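Local coordinates for protein multisubunit Na+/H+ antiporter, A subunit (Anoxybacillus flavithermus, PDB 6Z16) that probably exchanges sodium ions for protons across the cell membrane as one subunit of a larger antiporter complex, at residues I241-F246 with W298-V302; A210-G215 with L228-L233; G346-H350 with V528-L532; S274-K279 with H373-G378. All coordinates share one frame; numbering follows the deposited sequence.

Contact 1: residues I241-F246 with W298-V302. With PTY (phosphatidylethanolamine), chain P.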
loop_
_atom_site.group_PDB
_atom_site.type_symbol
_atom_site.label_atom_id
_atom_site.label_comp_id
_atom_site.label_asym_id
_atom_site.label_seq_id
_atom_site.Cartn_x
_atom_site.Cartn_y
_atom_site.Cartn_z
ATOM N N ILE A 241 -95.726 22.976 5.575
ATOM C CA ILE A 241 -96.438 22.428 6.732
ATOM C C ILE A 241 -97.827 21.958 6.332
ATOM O O ILE A 241 -98.265 20.859 6.705
ATOM C CB ILE A 241 -96.514 23.476 7.860
ATOM C CG1 ILE A 241 -95.158 23.701 8.514
ATOM C CG2 ILE A 241 -97.532 23.092 8.913
ATOM C CD1 ILE A 241 -95.160 24.870 9.468
ATOM N N LEU A 242 -98.515 22.756 5.516
ATOM C CA LEU A 242 -99.866 22.433 5.098
ATOM C C LEU A 242 -99.889 21.229 4.172
ATOM O O LEU A 242 -100.815 20.413 4.229
ATOM C CB LEU A 242 -100.449 23.670 4.430
ATOM C CG LEU A 242 -101.937 23.752 4.238
ATOM C CD1 LEU A 242 -102.525 23.592 5.596
ATOM C CD2 LEU A 242 -102.278 25.105 3.670
ATOM N N PHE A 243 -98.836 21.074 3.375
ATOM C CA PHE A 243 -98.692 19.934 2.485
ATOM C C PHE A 243 -98.516 18.644 3.276
ATOM O O PHE A 243 -99.158 17.627 2.985
ATOM C CB PHE A 243 -97.484 20.181 1.585
ATOM C CG PHE A 243 -97.421 19.297 0.388
ATOM C CD1 PHE A 243 -98.055 19.665 -0.790
ATOM C CD2 PHE A 243 -96.756 18.091 0.444
ATOM C CE1 PHE A 243 -97.996 18.860 -1.893
ATOM C CE2 PHE A 243 -96.709 17.278 -0.643
ATOM C CZ PHE A 243 -97.317 17.665 -1.821
ATOM N N GLY A 244 -97.659 18.676 4.299
ATOM C CA GLY A 244 -97.457 17.485 5.112
ATOM C C GLY A 244 -98.668 17.116 5.948
ATOM O O GLY A 244 -98.992 15.929 6.105
ATOM N N ALA A 245 -99.367 18.127 6.473
ATOM C CA ALA A 245 -100.571 17.880 7.254
ATOM C C ALA A 245 -101.704 17.355 6.388
ATOM O O ALA A 245 -102.509 16.548 6.859
ATOM C CB ALA A 245 -100.997 19.153 7.976
ATOM N N PHE A 246 -101.785 17.785 5.125
ATOM C CA PHE A 246 -102.771 17.197 4.226
ATOM C C PHE A 246 -102.366 15.801 3.803
ATOM O O PHE A 246 -103.223 14.989 3.444
ATOM C CB PHE A 246 -102.958 18.065 2.986
ATOM C CG PHE A 246 -103.654 19.360 3.246
ATOM C CD1 PHE A 246 -104.379 19.566 4.407
ATOM C CD2 PHE A 246 -103.572 20.381 2.321
ATOM C CE1 PHE A 246 -105.007 20.766 4.633
ATOM C CE2 PHE A 246 -104.200 21.578 2.543
ATOM C CZ PHE A 246 -104.919 21.770 3.704
ATOM N N TRP A 298 -103.924 30.042 3.926
ATOM C CA TRP A 298 -104.147 28.939 4.857
ATOM C C TRP A 298 -105.617 28.561 4.931
ATOM O O TRP A 298 -105.981 27.408 4.676
ATOM C CB TRP A 298 -103.641 29.333 6.247
ATOM C CG TRP A 298 -103.793 28.288 7.335
ATOM C CD1 TRP A 298 -104.829 28.171 8.217
ATOM C CD2 TRP A 298 -102.848 27.273 7.702
ATOM N NE1 TRP A 298 -104.608 27.126 9.077
ATOM C CE2 TRP A 298 -103.396 26.563 8.786
ATOM C CE3 TRP A 298 -101.599 26.889 7.209
ATOM C CZ2 TRP A 298 -102.739 25.498 9.384
ATOM C CZ3 TRP A 298 -100.946 25.838 7.814
ATOM C CH2 TRP A 298 -101.521 25.147 8.880
ATOM N N VAL A 299 -106.477 29.537 5.232
ATOM C CA VAL A 299 -107.867 29.231 5.547
ATOM C C VAL A 299 -108.616 28.777 4.300
ATOM O O VAL A 299 -109.387 27.807 4.346
ATOM C CB VAL A 299 -108.531 30.429 6.261
ATOM C CG1 VAL A 299 -107.744 30.764 7.494
ATOM C CG2 VAL A 299 -108.613 31.669 5.407
ATOM N N TRP A 300 -108.309 29.368 3.141
ATOM C CA TRP A 300 -109.045 28.944 1.965
ATOM C C TRP A 300 -108.491 27.656 1.384
ATOM O O TRP A 300 -109.276 26.850 0.879
ATOM C CB TRP A 300 -109.091 30.057 0.924
ATOM C CG TRP A 300 -109.932 31.225 1.373
ATOM C CD1 TRP A 300 -109.490 32.458 1.730
ATOM C CD2 TRP A 300 -111.352 31.238 1.578
ATOM N NE1 TRP A 300 -110.542 33.254 2.102
ATOM C CE2 TRP A 300 -111.697 32.526 2.023
ATOM C CE3 TRP A 300 -112.367 30.291 1.408
ATOM C CZ2 TRP A 300 -113.009 32.892 2.306
ATOM C CZ3 TRP A 300 -113.667 30.655 1.695
ATOM C CH2 TRP A 300 -113.978 31.944 2.136
ATOM N N THR A 301 -107.181 27.404 1.510
ATOM C CA THR A 301 -106.626 26.127 1.072
ATOM C C THR A 301 -107.198 24.976 1.887
ATOM O O THR A 301 -107.664 23.973 1.321
ATOM C CB THR A 301 -105.106 26.157 1.190
ATOM O OG1 THR A 301 -104.594 27.248 0.424
ATOM C CG2 THR A 301 -104.522 24.867 0.663
ATOM N N VAL A 302 -107.230 25.146 3.216
ATOM C CA VAL A 302 -107.739 24.118 4.122
ATOM C C VAL A 302 -109.216 23.845 3.858
ATOM O O VAL A 302 -109.616 22.688 3.649
ATOM C CB VAL A 302 -107.491 24.539 5.582
ATOM C CG1 VAL A 302 -108.177 23.630 6.507
ATOM C CG2 VAL A 302 -106.049 24.457 5.905
HETATM C C1 PTY P . -110.673 34.333 -2.974
HETATM C C2 PTY P . -112.754 39.774 1.897
HETATM C C3 PTY P . -112.765 38.236 1.806
HETATM O O4 PTY P . -110.899 32.908 -2.877
HETATM C C5 PTY P . -110.043 36.218 -1.466
HETATM C C6 PTY P . -109.863 34.758 -1.779
HETATM O O7 PTY P . -108.441 34.536 -2.044
HETATM C C8 PTY P . -107.919 33.366 -1.647
HETATM O O10 PTY P . -108.580 32.445 -1.254
HETATM C C11 PTY P . -106.417 33.388 -1.705
HETATM C C12 PTY P . -105.774 32.338 -2.606
HETATM C C13 PTY P . -105.892 30.903 -2.103
HETATM C C14 PTY P . -105.086 29.911 -2.923
HETATM C C15 PTY P . -105.513 28.460 -2.769
HETATM C C16 PTY P . -106.879 28.159 -3.357
HETATM C C17 PTY P . -107.055 26.712 -3.788
HETATM C C18 PTY P . -106.999 25.710 -2.651
HETATM C C19 PTY P . -107.092 24.259 -3.097
HETATM C C20 PTY P . -105.861 23.754 -3.830
HETATM C C30 PTY P . -110.733 32.186 -3.987
HETATM C C31 PTY P . -110.919 30.724 -3.714
HETATM O O30 PTY P . -110.460 32.659 -5.056
HETATM C C32 PTY P . -111.354 29.919 -4.933
HETATM C C33 PTY P . -112.733 30.306 -5.447
HETATM C C34 PTY P . -113.199 29.491 -6.641
HETATM C C35 PTY P . -113.539 28.048 -6.313
HETATM C C36 PTY P . -114.760 27.893 -5.423
HETATM C C37 PTY P . -115.143 26.446 -5.155
HETATM P P1 PTY P . -112.179 36.379 -0.010
HETATM O O11 PTY P . -112.403 37.889 0.447
HETATM O O12 PTY P . -113.413 35.876 -0.293
HETATM O O13 PTY P . -111.449 35.670 0.950
HETATM O O14 PTY P . -111.451 36.488 -1.286
HETATM N N1 PTY P . -113.700 40.208 2.928
#

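Contact 2: residues A210-G215 with L228-L233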
loop_
_atom_site.group_PDB
_atom_site.type_symbol
_atom_site.label_atom_id
_atom_site.label_comp_id
_atom_site.label_asym_id
_atom_site.label_seq_id
_atom_site.Cartn_x
_atom_site.Cartn_y
_atom_site.Cartn_z
ATOM N N ALA A 210 -88.336 26.136 8.197
ATOM C CA ALA A 210 -88.596 27.486 7.699
ATOM C C ALA A 210 -89.331 28.335 8.730
ATOM O O ALA A 210 -89.031 29.524 8.894
ATOM C CB ALA A 210 -89.391 27.414 6.399
ATOM N N LEU A 211 -90.274 27.731 9.459
ATOM C CA LEU A 211 -90.985 28.449 10.512
ATOM C C LEU A 211 -90.065 28.778 11.682
ATOM O O LEU A 211 -90.164 29.859 12.273
ATOM C CB LEU A 211 -92.184 27.628 10.981
ATOM C CG LEU A 211 -93.041 28.202 12.109
ATOM C CD1 LEU A 211 -93.653 29.523 11.712
ATOM C CD2 LEU A 211 -94.116 27.213 12.494
ATOM N N ALA A 212 -89.151 27.867 12.017
ATOM C CA ALA A 212 -88.218 28.118 13.106
ATOM C C ALA A 212 -87.157 29.143 12.742
ATOM O O ALA A 212 -86.513 29.690 13.638
ATOM C CB ALA A 212 -87.553 26.812 13.531
ATOM N N ILE A 213 -86.928 29.384 11.451
ATOM C CA ILE A 213 -86.083 30.515 11.072
ATOM C C ILE A 213 -86.900 31.805 11.045
ATOM O O ILE A 213 -86.389 32.874 11.409
ATOM C CB ILE A 213 -85.393 30.237 9.726
ATOM C CG1 ILE A 213 -84.498 29.016 9.850
ATOM C CG2 ILE A 213 -84.515 31.389 9.292
ATOM C CD1 ILE A 213 -84.005 28.521 8.549
ATOM N N ALA A 214 -88.176 31.720 10.648
ATOM C CA ALA A 214 -89.052 32.891 10.621
ATOM C C ALA A 214 -89.257 33.462 12.019
ATOM O O ALA A 214 -89.131 34.672 12.235
ATOM C CB ALA A 214 -90.390 32.522 9.986
ATOM N N GLY A 215 -89.558 32.605 12.983
ATOM C CA GLY A 215 -89.503 33.010 14.368
ATOM C C GLY A 215 -88.098 32.909 14.903
ATOM O O GLY A 215 -87.201 32.365 14.268
ATOM N N LEU A 228 -95.028 37.164 12.379
ATOM C CA LEU A 228 -94.386 36.312 11.388
ATOM C C LEU A 228 -94.773 36.610 9.947
ATOM O O LEU A 228 -94.204 35.998 9.040
ATOM C CB LEU A 228 -94.687 34.834 11.675
ATOM C CG LEU A 228 -94.128 34.304 12.989
ATOM C CD1 LEU A 228 -94.487 32.860 13.179
ATOM C CD2 LEU A 228 -92.638 34.497 13.031
ATOM N N THR A 229 -95.715 37.519 9.701
ATOM C CA THR A 229 -96.107 37.813 8.328
ATOM C C THR A 229 -95.141 38.758 7.629
ATOM O O THR A 229 -95.141 38.821 6.396
ATOM C CB THR A 229 -97.518 38.403 8.289
ATOM O OG1 THR A 229 -97.566 39.593 9.086
ATOM C CG2 THR A 229 -98.516 37.403 8.814
ATOM N N GLU A 230 -94.315 39.479 8.377
ATOM C CA GLU A 230 -93.322 40.372 7.785
ATOM C C GLU A 230 -91.997 39.652 7.564
ATOM O O GLU A 230 -90.937 40.119 7.975
ATOM C CB GLU A 230 -93.134 41.593 8.677
ATOM C CG GLU A 230 -94.380 42.440 8.845
ATOM C CD GLU A 230 -94.787 43.143 7.571
ATOM O OE1 GLU A 230 -93.894 43.509 6.777
ATOM O OE2 GLU A 230 -96.004 43.332 7.364
ATOM N N HIS A 231 -92.045 38.498 6.900
ATOM C CA HIS A 231 -90.859 37.684 6.760
ATOM C C HIS A 231 -90.989 36.861 5.488
ATOM O O HIS A 231 -92.088 36.374 5.188
ATOM C CB HIS A 231 -90.672 36.767 7.971
ATOM C CG HIS A 231 -89.307 36.163 8.066
ATOM N ND1 HIS A 231 -88.957 34.999 7.418
ATOM C CD2 HIS A 231 -88.203 36.564 8.739
ATOM C CE1 HIS A 231 -87.697 34.710 7.686
ATOM N NE2 HIS A 231 -87.217 35.645 8.485
ATOM N N PRO A 232 -89.909 36.706 4.717
ATOM C CA PRO A 232 -90.019 36.002 3.431
ATOM C C PRO A 232 -90.262 34.512 3.553
ATOM O O PRO A 232 -90.777 33.914 2.602
ATOM C CB PRO A 232 -88.668 36.280 2.765
ATOM C CG PRO A 232 -88.174 37.512 3.419
ATOM C CD PRO A 232 -88.631 37.426 4.834
ATOM N N LEU A 233 -89.920 33.889 4.677
ATOM C CA LEU A 233 -90.064 32.449 4.834
ATOM C C LEU A 233 -91.413 32.039 5.409
ATOM O O LEU A 233 -91.554 30.906 5.873
ATOM C CB LEU A 233 -88.940 31.903 5.712
ATOM C CG LEU A 233 -87.553 31.872 5.090
ATOM C CD1 LEU A 233 -86.546 31.494 6.138
ATOM C CD2 LEU A 233 -87.526 30.870 3.957
#

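Contact 3: residues G346-H350 with V528-L532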
loop_
_atom_site.group_PDB
_atom_site.type_symbol
_atom_site.label_atom_id
_atom_site.label_comp_id
_atom_site.label_asym_id
_atom_site.label_seq_id
_atom_site.Cartn_x
_atom_site.Cartn_y
_atom_site.Cartn_z
ATOM N N GLY A 346 -110.569 28.942 10.919
ATOM C CA GLY A 346 -109.476 29.853 10.640
ATOM C C GLY A 346 -109.971 31.203 10.159
ATOM O O GLY A 346 -109.372 32.237 10.469
ATOM N N LEU A 347 -111.068 31.209 9.387
ATOM C CA LEU A 347 -111.705 32.472 8.986
ATOM C C LEU A 347 -112.211 33.279 10.170
ATOM O O LEU A 347 -112.417 34.489 10.035
ATOM C CB LEU A 347 -112.884 32.247 8.037
ATOM C CG LEU A 347 -112.676 31.900 6.574
ATOM C CD1 LEU A 347 -114.003 31.526 5.967
ATOM C CD2 LEU A 347 -112.102 33.107 5.875
ATOM N N SER A 348 -112.444 32.626 11.310
ATOM C CA SER A 348 -112.797 33.343 12.541
ATOM C C SER A 348 -111.782 34.398 12.992
ATOM O O SER A 348 -112.160 35.311 13.731
ATOM C CB SER A 348 -112.988 32.363 13.695
ATOM O OG SER A 348 -113.212 33.067 14.900
ATOM N N PHE A 349 -110.512 34.303 12.588
ATOM C CA PHE A 349 -109.480 35.184 13.137
ATOM C C PHE A 349 -109.485 36.598 12.578
ATOM O O PHE A 349 -108.931 37.494 13.222
ATOM C CB PHE A 349 -108.089 34.592 12.909
ATOM C CG PHE A 349 -107.713 33.551 13.901
ATOM C CD1 PHE A 349 -107.096 33.910 15.089
ATOM C CD2 PHE A 349 -108.008 32.222 13.671
ATOM C CE1 PHE A 349 -106.757 32.956 16.014
ATOM C CE2 PHE A 349 -107.679 31.269 14.589
ATOM C CZ PHE A 349 -107.052 31.633 15.763
ATOM N N HIS A 350 -110.069 36.826 11.403
ATOM C CA HIS A 350 -109.915 38.127 10.764
ATOM C C HIS A 350 -110.807 39.172 11.419
ATOM O O HIS A 350 -110.315 40.119 12.045
ATOM C CB HIS A 350 -110.226 38.015 9.274
ATOM C CG HIS A 350 -109.315 37.082 8.545
ATOM N ND1 HIS A 350 -108.007 37.399 8.251
ATOM C CD2 HIS A 350 -109.520 35.838 8.054
ATOM C CE1 HIS A 350 -107.448 36.391 7.607
ATOM N NE2 HIS A 350 -108.344 35.431 7.476
ATOM N N VAL A 528 -107.525 26.258 20.320
ATOM C CA VAL A 528 -107.405 26.455 18.873
ATOM C C VAL A 528 -107.573 27.931 18.499
ATOM O O VAL A 528 -106.988 28.407 17.520
ATOM C CB VAL A 528 -108.415 25.536 18.156
ATOM C CG1 VAL A 528 -108.387 25.697 16.651
ATOM C CG2 VAL A 528 -108.132 24.097 18.491
ATOM N N LEU A 529 -108.290 28.698 19.311
ATOM C CA LEU A 529 -108.552 30.097 19.004
ATOM C C LEU A 529 -107.853 31.003 20.005
ATOM O O LEU A 529 -108.474 31.915 20.558
ATOM C CB LEU A 529 -110.050 30.371 19.007
ATOM C CG LEU A 529 -110.888 29.592 18.006
ATOM C CD1 LEU A 529 -112.335 29.878 18.279
ATOM C CD2 LEU A 529 -110.523 29.962 16.587
ATOM N N TYR A 530 -106.577 30.727 20.263
ATOM C CA TYR A 530 -105.828 31.409 21.309
ATOM C C TYR A 530 -105.650 32.891 21.006
ATOM O O TYR A 530 -105.479 33.293 19.853
ATOM C CB TYR A 530 -104.459 30.747 21.486
ATOM C CG TYR A 530 -103.639 31.338 22.609
ATOM C CD1 TYR A 530 -103.938 31.051 23.933
ATOM C CD2 TYR A 530 -102.575 32.191 22.347
ATOM C CE1 TYR A 530 -103.201 31.597 24.966
ATOM C CE2 TYR A 530 -101.829 32.741 23.373
ATOM C CZ TYR A 530 -102.145 32.437 24.680
ATOM O OH TYR A 530 -101.407 32.979 25.706
ATOM N N GLY A 531 -105.706 33.706 22.058
ATOM C CA GLY A 531 -105.471 35.131 21.935
ATOM C C GLY A 531 -106.585 35.904 21.279
ATOM O O GLY A 531 -106.342 36.985 20.739
ATOM N N LEU A 532 -107.810 35.390 21.325
ATOM C CA LEU A 532 -108.889 35.942 20.520
ATOM C C LEU A 532 -110.112 36.220 21.383
ATOM O O LEU A 532 -110.932 37.084 21.056
ATOM C CB LEU A 532 -109.227 34.969 19.393
ATOM C CG LEU A 532 -110.146 35.424 18.271
ATOM C CD1 LEU A 532 -109.461 36.534 17.500
ATOM C CD2 LEU A 532 -110.470 34.248 17.374
#

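Contact 4: residues S274-K279 with H373-G378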
loop_
_atom_site.group_PDB
_atom_site.type_symbol
_atom_site.label_atom_id
_atom_site.label_comp_id
_atom_site.label_asym_id
_atom_site.label_seq_id
_atom_site.Cartn_x
_atom_site.Cartn_y
_atom_site.Cartn_z
ATOM N N SER A 274 -108.941 4.925 12.499
ATOM C CA SER A 274 -110.095 5.595 13.064
ATOM C C SER A 274 -109.711 6.736 13.985
ATOM O O SER A 274 -110.287 7.821 13.876
ATOM C CB SER A 274 -110.950 4.583 13.827
ATOM O OG SER A 274 -111.385 3.568 12.950
ATOM N N ALA A 275 -108.760 6.532 14.902
ATOM C CA ALA A 275 -108.642 7.470 16.003
ATOM C C ALA A 275 -107.299 8.164 16.142
ATOM O O ALA A 275 -107.254 9.237 16.750
ATOM C CB ALA A 275 -108.955 6.768 17.328
ATOM N N THR A 276 -106.210 7.603 15.625
ATOM C CA THR A 276 -104.891 8.109 15.986
ATOM C C THR A 276 -104.106 8.706 14.828
ATOM O O THR A 276 -103.750 9.886 14.889
ATOM C CB THR A 276 -104.102 6.981 16.643
ATOM O OG1 THR A 276 -104.177 5.823 15.808
ATOM C CG2 THR A 276 -104.669 6.670 18.004
ATOM N N MET A 277 -103.818 7.943 13.773
ATOM C CA MET A 277 -102.849 8.439 12.802
ATOM C C MET A 277 -103.485 9.382 11.797
ATOM O O MET A 277 -102.924 10.442 11.495
ATOM C CB MET A 277 -102.162 7.285 12.084
ATOM C CG MET A 277 -101.161 7.763 11.058
ATOM S SD MET A 277 -100.303 6.424 10.261
ATOM C CE MET A 277 -101.668 5.626 9.439
ATOM N N VAL A 278 -104.684 9.050 11.319
ATOM C CA VAL A 278 -105.373 9.884 10.347
ATOM C C VAL A 278 -105.884 11.197 10.923
ATOM O O VAL A 278 -106.453 11.995 10.180
ATOM C CB VAL A 278 -106.537 9.092 9.729
ATOM C CG1 VAL A 278 -106.017 7.847 9.040
ATOM C CG2 VAL A 278 -107.545 8.739 10.794
ATOM N N LYS A 279 -105.708 11.442 12.220
ATOM C CA LYS A 279 -106.041 12.712 12.847
ATOM C C LYS A 279 -104.812 13.511 13.250
ATOM O O LYS A 279 -104.948 14.547 13.909
ATOM C CB LYS A 279 -106.932 12.469 14.062
ATOM C CG LYS A 279 -108.306 11.982 13.676
ATOM C CD LYS A 279 -109.155 11.647 14.875
ATOM C CE LYS A 279 -110.572 11.335 14.444
ATOM N NZ LYS A 279 -110.616 10.146 13.572
ATOM N N HIS A 373 -116.261 11.266 15.748
ATOM C CA HIS A 373 -115.925 10.346 14.667
ATOM C C HIS A 373 -115.193 9.149 15.210
ATOM O O HIS A 373 -115.653 8.009 15.000
ATOM C CB HIS A 373 -115.095 11.023 13.578
ATOM C CG HIS A 373 -114.629 10.075 12.516
ATOM N ND1 HIS A 373 -113.402 9.454 12.567
ATOM C CD2 HIS A 373 -115.246 9.597 11.412
ATOM C CE1 HIS A 373 -113.268 8.658 11.522
ATOM N NE2 HIS A 373 -114.374 8.725 10.805
ATOM N N ALA A 374 -114.242 9.432 16.129
ATOM C CA ALA A 374 -113.333 8.421 16.656
ATOM C C ALA A 374 -114.124 7.281 17.244
ATOM O O ALA A 374 -114.050 6.150 16.731
ATOM C CB ALA A 374 -112.413 9.042 17.703
ATOM N N THR A 375 -115.112 7.652 18.072
ATOM C CA THR A 375 -115.863 6.687 18.856
ATOM C C THR A 375 -116.598 5.723 17.942
ATOM O O THR A 375 -116.239 4.535 17.883
ATOM C CB THR A 375 -116.824 7.410 19.795
ATOM O OG1 THR A 375 -116.098 8.392 20.542
ATOM C CG2 THR A 375 -117.410 6.428 20.774
ATOM N N PHE A 376 -117.451 6.258 17.051
ATOM C CA PHE A 376 -118.304 5.306 16.350
ATOM C C PHE A 376 -117.526 4.584 15.274
ATOM O O PHE A 376 -117.790 3.395 15.035
ATOM C CB PHE A 376 -119.592 5.939 15.789
ATOM C CG PHE A 376 -119.398 7.045 14.781
ATOM C CD1 PHE A 376 -119.459 8.367 15.182
ATOM C CD2 PHE A 376 -119.238 6.772 13.428
ATOM C CE1 PHE A 376 -119.326 9.394 14.271
ATOM C CE2 PHE A 376 -119.083 7.797 12.516
ATOM C CZ PHE A 376 -119.130 9.107 12.938
ATOM N N LYS A 377 -116.455 5.223 14.775
ATOM C CA LYS A 377 -115.729 4.598 13.687
ATOM C C LYS A 377 -114.976 3.398 14.207
ATOM O O LYS A 377 -114.996 2.334 13.563
ATOM C CB LYS A 377 -114.793 5.590 13.005
ATOM C CG LYS A 377 -114.118 5.029 11.775
ATOM C CD LYS A 377 -115.140 4.581 10.746
ATOM C CE LYS A 377 -115.867 5.752 10.131
ATOM N NZ LYS A 377 -116.841 5.272 9.128
ATOM N N GLY A 378 -114.471 3.513 15.448
ATOM C CA GLY A 378 -113.783 2.395 16.066
ATOM C C GLY A 378 -114.704 1.207 16.200
ATOM O O GLY A 378 -114.393 0.114 15.701
#

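Contact 1: residues I241-F246 with W298-V302
L242 carries most of the apolar packing here, reaching from helix 234-248 to W298, T301 and V302 of helix 296-316. Its CD1 sits over one face of the W298 six-membered ring in a CH-pi contact, 3.8 Å from the centroid and 21° off the ring normal. W298 CG is anti to its own backbone N (chi1 -180°), and this carries the indole out until its six-membered end meets the other helix; I241 CG2 comes to its edge. The two methyls of L242 divide their work: CD1 also packs against V302 CG2 at 3.6 Å, while CD2 meets T301 CG2 at 3.8 Å. F246 joins edge-on, its CZ 3.7 Å from V302 CG2 and its rim beside T301 CG2.

The polar atoms face elsewhere. T301 OG1 bonds to V297 O one turn earlier. W300 belongs to the lipid side: its NE1 is 2.8 Å from phosphate oxygen O13 of a phosphatidylethanolamine, whose C6 lies over the indole face.

The axes of the two short helical segments approach to 11.7 Å at 24°, a near-parallel but widely spaced pair bridged by L242, F246 and W298, within the transmembrane helix bundle of the Mrp/complex I antiporter family.

Contact 2: residues A210-G215 with L228-L233
The last turn of helix 184-214, A210 to A214, lies against the irregular chain L228-L233, with A214 CA 5.9 Å from L233 CA. The contact closes the connection, which includes the short helix 220-223, between two transmembrane helices of the antiporter bundle: G215 leaves the first helix, and L233 is the N-cap residue of helix 234-248.

The side chains of L228 and L211 cross at about a right angle, their CD1 methyls 3.7 Å apart, while L228 CD2 rests on the helix end at A214 O and G215 N. L233 CD1 meets I213 CG2 at 3.8 Å. A210, I213 and L233 pack against F400, D401 and I405, respectively, of a neighbouring antiporter subunit.

H231 lies between, its CG anti to the backbone N (chi1 -165°), which sets the ring flat over A214: A214 CA stands 3.8 Å from the ring centroid, 14° off the normal, a CH-pi contact. The opposite face carries P232 CD. Replacing H231 by an alanine would probably leave L233 N without its acceptor and the backbone of A214 without its aromatic cover. That acceptor is H231 ND1, 3.1 Å from L233 N, with the donor tilted 25° from the ring plane.

Contact 3: residues G346-H350 with V528-L532
One face of the F349 ring receives L532 CD2, which stands 4.1 Å above the plane and is displaced toward the rim. At the ring's edge, near its plane, lie two carbonyl oxygens of the facing chain: V528 O, 3.7 Å from F349 CZ, and Y530 O, 4.1 Å from F349 CE1. L529 CD2 approaches obliquely and comes to 3.7 Å from F349 CE2.

F349 CG lies beside the backbone N and anti to the carbonyl carbon (chi1 -81°), which sends the ring across to the turn following helix 514-528. There L529 to L532 form a type II beta turn; G531 has the positive phi, 73°, that favours glycine. The turn brings L529 and L532 to the same phenylalanine. L532 CD2 is shared, since S348 OG lies 3.9 Å from it. M360, on helix 360-391, packs beside S348, L529 and L532.

Chemically this is an apolar seam rimmed by backbone oxygens. The edge of a phenyl ring is slightly electropositive, so carbonyls lying there are probably mildly favourable, and the joint between helix 323-347 and the turn rests on apolar packing rather than on charge, and is only partly buried.

Contact 4: residues S274-K279 with H373-G378
The contact lies at a local disruption of a membrane helix in the complex I-like antiporter fold, and all its touching residues are buried: a wider pi-type turn lies at 274-276, and helix 280-292 begins after K279. K279, at the N-cap position of that helix, reaches over to helix 360-391. Its chain is extended until it bends at the last torsion (chi4 63°), and NZ then donates to H373 ND1 over 3.0 Å. The lysine comes to the edge of the imidazole, tilted 21° out of the ring plane. S274 O also lies near NZ, but the modelled separation is too short to be trusted at this resolution.

K377 CB, from the same helix as H373, stands 3.7 Å above one face of the H373 ring. A leucine in place of H373 would probably leave the amine of K279 without its acceptor on helix 360-391 and less firmly placed.

Around this bond the packing is close. A275 CB meets A374 CB at 4.2 Å, the nearest backbone pair being the same two residues, with CA atoms 4.8 Å apart. S274 OG lies 3.3 Å from K377 CG, beyond which the lysine bends twice and leads its end away.

Helix 323-347 takes up that side: L327 and S330 pack on K377, and Q334 on H373. Helix 105-128 flanks the junction through F110 on K279, L113 on A374 and I117 on A275.

How the contacts relate
Following the chain from the N terminus, contact 2 comes first and closes the shortest loop, joining the end of helix 184-214 to the approach to helix 234-248. Contact 1 then opens on that second helix and closes on helix 296-316; I241 CD1 touches L211 CD2 of contact 2 at 4.0 Å. Contact 4 starts inside the span of contact 1 and ends on helix 360-391, so the two cross. Contact 3 crosses contact 4 in turn, running from the end of helix 323-347 to the chain after helix 514-528. Contacts 1 and 3 are in series yet touch, through V299 and W300 against G346 and L347. Contacts 2 and 4 are farthest apart, with centres about 33 Å from each other.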